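PDB 4ZXH: Abbfa_003403 from Acinetobacter baumannii, which probably builds a peptide product as a four-domain nonribosomal peptide synthetase, with condensation, adenylation, phosphopantetheine-bearing carrier and thioesterase domains. Local coordinates for residues 273-285 / 350-362. Sequence-based numbering, arbitrary orientation.
Sequences ENNLVIATPVAGR and INPLAQIGMFWER. With PNS (4'-phosphopantetheine), chain B.
Ala279 spends both of its backbone polar groups on the neighbouring strand: its N donates to Ile356 O at 2.8 Å, nearly straight and in the carbonyl plane, and its O accepts Met358 N at 2.9 Å. These two bonds straddle Gly357 and form a single parallel bridge, where strands 275-279 and 356-360, inclined at 42°, come together; the earlier residues of 275-279 splay away. Gly357, with no side chain beside the bridge, also makes a CA-H...O contact, its CA 3.2 Å from Ala279 O. Small residues also fit where Ala279 CB meets Ala354 CB at 3.8 Å. Val277, with CG1 anti to its backbone N (chi1 -180°), sets that methyl against both Ala354 CB and Leu353 O, while Ile278 CG2 packs near Met358 CB on the side facing helix 255-271. Within the condensation domain, a member of the CoA-dependent acyltransferase clan, the bridge connects the antiparallel pair 275-279/302-306 to the edge of the sheet containing 403-411, next to the phosphopantetheine pocket, to which Pro281, Asn351, Pro352 and Phe359 belong. There Pro281 CG lies 3.3 Å from Phe359 CE1, the compact pyrrolidine crossing the ring obliquely, and the cofactor thiol S44 sits at the ring's edge near its plane. Asn351 suits a place further along the arm because its amide can work in two directions: OD1 accepts cofactor N36 at 3.0 Å, while ND2 donates in plane to Ala354 O. With CG anti to the backbone N (chi1 180°), the amide spans these two partners. Gln355 NE2 binds Asn351 O nearly straight, tying its side chain back to the backbone of the same segment.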
loop_
_atom_site.group_PDB
_atom_site.type_symbol
_atom_site.label_atom_id
_atom_site.label_comp_id
_atom_site.label_asym_id
_atom_site.label_seq_id
_atom_site.Cartn_x
_atom_site.Cartn_y
_atom_site.Cartn_z
ATOM N N GLU A 273 9.144 15.669 -9.780
ATOM C CA GLU A 273 8.798 16.171 -8.464
ATOM C C GLU A 273 9.876 17.137 -7.965
ATOM O O GLU A 273 11.054 16.959 -8.251
ATOM C CB GLU A 273 8.619 15.009 -7.494
ATOM C CG GLU A 273 8.054 15.431 -6.160
ATOM C CD GLU A 273 6.648 15.979 -6.277
ATOM O OE1 GLU A 273 5.912 15.548 -7.201
ATOM O OE2 GLU A 273 6.299 16.853 -5.450
ATOM N N ASN A 274 9.464 18.161 -7.228
ATOM C CA ASN A 274 10.381 19.182 -6.737
ATOM C C ASN A 274 10.857 18.873 -5.326
ATOM O O ASN A 274 11.922 19.315 -4.908
ATOM C CB ASN A 274 9.711 20.556 -6.766
ATOM C CG ASN A 274 9.250 20.948 -8.152
ATOM O OD1 ASN A 274 9.927 20.664 -9.145
ATOM N ND2 ASN A 274 8.078 21.583 -8.233
ATOM N N ASN A 275 10.057 18.122 -4.581
ATOM C CA ASN A 275 10.412 17.790 -3.214
ATOM C C ASN A 275 10.911 16.356 -3.134
ATOM O O ASN A 275 10.138 15.393 -3.262
ATOM C CB ASN A 275 9.218 18.018 -2.287
ATOM C CG ASN A 275 8.911 19.496 -2.081
ATOM O OD1 ASN A 275 7.874 19.998 -2.515
ATOM N ND2 ASN A 275 9.805 20.192 -1.397
ATOM N N LEU A 276 12.218 16.220 -2.946
ATOM C CA LEU A 276 12.857 14.912 -2.905
ATOM C C LEU A 276 13.635 14.725 -1.617
ATOM O O LEU A 276 14.288 15.664 -1.147
ATOM C CB LEU A 276 13.795 14.745 -4.085
ATOM C CG LEU A 276 13.214 15.083 -5.444
ATOM C CD1 LEU A 276 14.348 15.445 -6.413
ATOM C CD2 LEU A 276 12.430 13.905 -5.945
ATOM N N VAL A 277 13.572 13.518 -1.048
ATOM C CA VAL A 277 14.400 13.192 0.113
ATOM C C VAL A 277 15.410 12.093 -0.198
ATOM O O VAL A 277 15.061 11.079 -0.794
ATOM C CB VAL A 277 13.550 12.753 1.307
ATOM C CG1 VAL A 277 14.434 12.435 2.491
ATOM C CG2 VAL A 277 12.569 13.836 1.673
ATOM N N ILE A 278 16.663 12.304 0.205
ATOM C CA ILE A 278 17.707 11.292 0.071
ATOM C C ILE A 278 18.416 11.057 1.405
ATOM O O ILE A 278 18.912 12.003 2.021
ATOM C CB ILE A 278 18.754 11.691 -0.978
ATOM C CG1 ILE A 278 18.128 11.776 -2.364
ATOM C CG2 ILE A 278 19.889 10.684 -1.012
ATOM C CD1 ILE A 278 19.139 11.960 -3.459
ATOM N N ALA A 279 18.479 9.799 1.843
ATOM C CA ALA A 279 19.163 9.457 3.094
ATOM C C ALA A 279 20.659 9.312 2.852
ATOM O O ALA A 279 21.050 8.744 1.839
ATOM C CB ALA A 279 18.598 8.166 3.697
ATOM N N THR A 280 21.476 9.824 3.778
ATOM C CA THR A 280 22.941 9.689 3.720
ATOM C C THR A 280 23.592 9.353 5.060
ATOM O O THR A 280 23.796 10.230 5.884
ATOM C CB THR A 280 23.641 10.971 3.250
ATOM O OG1 THR A 280 23.007 11.480 2.074
ATOM C CG2 THR A 280 25.097 10.655 2.936
ATOM N N PRO A 281 23.921 8.085 5.276
ATOM C CA PRO A 281 24.756 7.627 6.387
ATOM C C PRO A 281 25.983 8.487 6.654
ATOM O O PRO A 281 26.677 8.864 5.705
ATOM C CB PRO A 281 25.193 6.246 5.923
ATOM C CG PRO A 281 23.988 5.745 5.195
ATOM C CD PRO A 281 23.355 6.956 4.522
ATOM N N VAL A 282 26.236 8.791 7.926
ATOM C CA VAL A 282 27.486 9.413 8.323
ATOM C C VAL A 282 28.251 8.469 9.249
ATOM O O VAL A 282 27.647 7.685 9.988
ATOM C CB VAL A 282 27.261 10.763 9.015
ATOM C CG1 VAL A 282 26.502 11.681 8.094
ATOM C CG2 VAL A 282 26.523 10.582 10.334
ATOM N N ALA A 283 29.576 8.540 9.180
ATOM C CA ALA A 283 30.460 7.662 9.940
ATOM C C ALA A 283 30.165 7.697 11.437
ATOM O O ALA A 283 30.190 6.663 12.105
ATOM C CB ALA A 283 31.931 8.040 9.680
ATOM N N GLY A 284 29.916 8.892 11.960
ATOM C CA GLY A 284 29.500 9.055 13.340
ATOM C C GLY A 284 30.557 9.023 14.435
ATOM O O GLY A 284 30.204 8.897 15.619
ATOM N N ARG A 285 31.837 9.144 14.080
ATOM C CA ARG A 285 32.884 9.089 15.108
ATOM C C ARG A 285 33.622 10.423 15.212
ATOM O O ARG A 285 34.787 10.550 14.807
ATOM C CB ARG A 285 33.878 7.959 14.824
ATOM C CG ARG A 285 33.223 6.641 14.489
ATOM C CD ARG A 285 34.194 5.700 13.806
ATOM N NE ARG A 285 33.608 4.387 13.550
ATOM C CZ ARG A 285 33.958 3.285 14.213
ATOM N NH1 ARG A 285 34.902 3.355 15.152
ATOM N NH2 ARG A 285 33.404 2.113 13.909
ATOM N N ILE A 350 7.230 1.008 3.196
ATOM C CA ILE A 350 8.333 1.921 2.941
ATOM C C ILE A 350 9.144 2.159 4.193
ATOM O O ILE A 350 8.639 2.071 5.307
ATOM C CB ILE A 350 7.859 3.307 2.424
ATOM C CG1 ILE A 350 6.948 3.989 3.461
ATOM C CG2 ILE A 350 7.169 3.172 1.082
ATOM C CD1 ILE A 350 6.526 5.397 3.101
ATOM N N ASN A 351 10.414 2.474 4.008
ATOM C CA ASN A 351 11.180 3.005 5.116
ATOM C C ASN A 351 10.718 4.443 5.394
ATOM O O ASN A 351 10.543 5.228 4.466
ATOM C CB ASN A 351 12.673 2.949 4.812
ATOM C CG ASN A 351 13.498 3.503 5.938
ATOM O OD1 ASN A 351 13.732 2.826 6.942
ATOM N ND2 ASN A 351 13.931 4.749 5.795
ATOM N N PRO A 352 10.480 4.778 6.670
ATOM C CA PRO A 352 9.993 6.102 7.086
ATOM C C PRO A 352 10.844 7.257 6.561
ATOM O O PRO A 352 12.063 7.097 6.534
ATOM C CB PRO A 352 10.076 6.039 8.611
ATOM C CG PRO A 352 9.930 4.597 8.929
ATOM C CD PRO A 352 10.578 3.835 7.800
ATOM N N LEU A 353 10.221 8.369 6.148
ATOM C CA LEU A 353 10.934 9.617 5.783
ATOM C C LEU A 353 11.795 9.596 4.514
ATOM O O LEU A 353 11.800 10.570 3.753
ATOM C CB LEU A 353 11.835 10.076 6.928
ATOM C CG LEU A 353 11.095 10.491 8.188
ATOM C CD1 LEU A 353 12.088 11.112 9.155
ATOM C CD2 LEU A 353 9.938 11.452 7.865
ATOM N N ALA A 354 12.540 8.518 4.298
ATOM C CA ALA A 354 13.389 8.403 3.111
ATOM C C ALA A 354 13.384 6.988 2.541
ATOM O O ALA A 354 13.493 6.005 3.287
ATOM C CB ALA A 354 14.815 8.819 3.439
ATOM N N GLN A 355 13.279 6.885 1.222
ATOM C CA GLN A 355 13.316 5.586 0.568
ATOM C C GLN A 355 14.429 5.501 -0.475
ATOM O O GLN A 355 14.541 4.514 -1.193
ATOM C CB GLN A 355 11.976 5.291 -0.087
ATOM C CG GLN A 355 10.800 5.314 0.882
ATOM C CD GLN A 355 10.203 6.693 1.070
ATOM O OE1 GLN A 355 10.037 7.453 0.108
ATOM N NE2 GLN A 355 9.885 7.031 2.318
ATOM N N ILE A 356 15.221 6.564 -0.563
ATOM C CA ILE A 356 16.318 6.676 -1.504
ATOM C C ILE A 356 17.563 6.971 -0.695
ATOM O O ILE A 356 17.513 7.788 0.228
ATOM C CB ILE A 356 16.108 7.816 -2.538
ATOM C CG1 ILE A 356 14.685 7.813 -3.090
ATOM C CG2 ILE A 356 17.156 7.739 -3.663
ATOM C CD1 ILE A 356 14.326 6.559 -3.800
ATOM N N GLY A 357 18.681 6.336 -1.030
ATOM C CA GLY A 357 19.895 6.569 -0.269
ATOM C C GLY A 357 21.122 6.781 -1.128
ATOM O O GLY A 357 21.166 6.398 -2.299
ATOM N N MET A 358 22.123 7.416 -0.540
ATOM C CA MET A 358 23.416 7.486 -1.164
ATOM C C MET A 358 24.536 7.369 -0.138
ATOM O O MET A 358 24.613 8.178 0.793
ATOM C CB MET A 358 23.574 8.775 -1.940
ATOM C CG MET A 358 25.021 8.971 -2.323
ATOM S SD MET A 358 25.306 10.342 -3.402
ATOM C CE MET A 358 27.084 10.354 -3.353
ATOM N N PHE A 359 25.394 6.359 -0.317
ATOM C CA PHE A 359 26.518 6.116 0.591
ATOM C C PHE A 359 27.759 6.490 -0.153
ATOM O O PHE A 359 27.912 6.126 -1.318
ATOM C CB PHE A 359 26.666 4.641 1.048
ATOM C CG PHE A 359 25.405 3.991 1.549
ATOM C CD1 PHE A 359 24.311 4.733 1.948
ATOM C CD2 PHE A 359 25.330 2.610 1.629
ATOM C CE1 PHE A 359 23.151 4.112 2.401
ATOM C CE2 PHE A 359 24.172 1.976 2.088
ATOM C CZ PHE A 359 23.081 2.734 2.480
ATOM N N TRP A 360 28.668 7.179 0.509
ATOM C CA TRP A 360 29.963 7.427 -0.100
ATOM C C TRP A 360 31.029 6.980 0.868
ATOM O O TRP A 360 31.384 7.719 1.784
ATOM C CB TRP A 360 30.138 8.900 -0.445
ATOM C CG TRP A 360 31.457 9.216 -1.040
ATOM C CD1 TRP A 360 32.649 9.307 -0.386
ATOM C CD2 TRP A 360 31.728 9.503 -2.410
ATOM N NE1 TRP A 360 33.647 9.623 -1.268
ATOM C CE2 TRP A 360 33.105 9.748 -2.522
ATOM C CE3 TRP A 360 30.940 9.582 -3.555
ATOM C CZ2 TRP A 360 33.712 10.059 -3.730
ATOM C CZ3 TRP A 360 31.541 9.888 -4.753
ATOM C CH2 TRP A 360 32.912 10.121 -4.834
ATOM N N GLU A 361 31.543 5.773 0.688
ATOM C CA GLU A 361 32.460 5.267 1.686
ATOM C C GLU A 361 33.861 5.034 1.156
ATOM O O GLU A 361 34.051 4.321 0.171
ATOM C CB GLU A 361 31.924 3.985 2.297
ATOM C CG GLU A 361 32.610 3.652 3.600
ATOM C CD GLU A 361 31.730 2.854 4.530
ATOM O OE1 GLU A 361 30.636 2.415 4.098
ATOM O OE2 GLU A 361 32.134 2.686 5.702
ATOM N N ARG A 362 34.830 5.663 1.817
ATOM C CA ARG A 362 36.239 5.376 1.593
ATOM C C ARG A 362 36.942 5.282 2.952
ATOM O O ARG A 362 36.993 6.259 3.697
ATOM C CB ARG A 362 36.894 6.443 0.698
HETATM O O23 PNS B . 8.803 3.295 12.875
HETATM P P24 PNS B . 9.658 3.418 14.109
HETATM O O25 PNS B . 9.341 4.511 15.093
HETATM O O27 PNS B . 11.154 3.666 13.559
HETATM C C28 PNS B . 11.746 2.756 12.637
HETATM C C29 PNS B . 13.168 3.204 12.350
HETATM C C30 PNS B . 13.871 3.246 13.708
HETATM C C31 PNS B . 13.141 4.592 11.708
HETATM C C32 PNS B . 13.826 2.220 11.372
HETATM O O33 PNS B . 12.880 1.966 10.321
HETATM C C34 PNS B . 15.133 2.778 10.840
HETATM O O35 PNS B . 16.084 3.035 11.577
HETATM N N36 PNS B . 15.244 2.981 9.535
HETATM C C37 PNS B . 16.454 3.515 8.930
HETATM C C38 PNS B . 16.968 2.478 7.932
HETATM C C39 PNS B . 18.464 2.533 7.876
HETATM O O40 PNS B . 19.120 2.741 8.886
HETATM N N41 PNS B . 18.964 2.342 6.664
HETATM C C42 PNS B . 20.351 2.326 6.266
HETATM C C43 PNS B . 20.238 2.406 4.758
HETATM S S44 PNS B . 20.464 4.127 4.289
HETATM O O HOH W 1 13.009 8.892 -0.159
#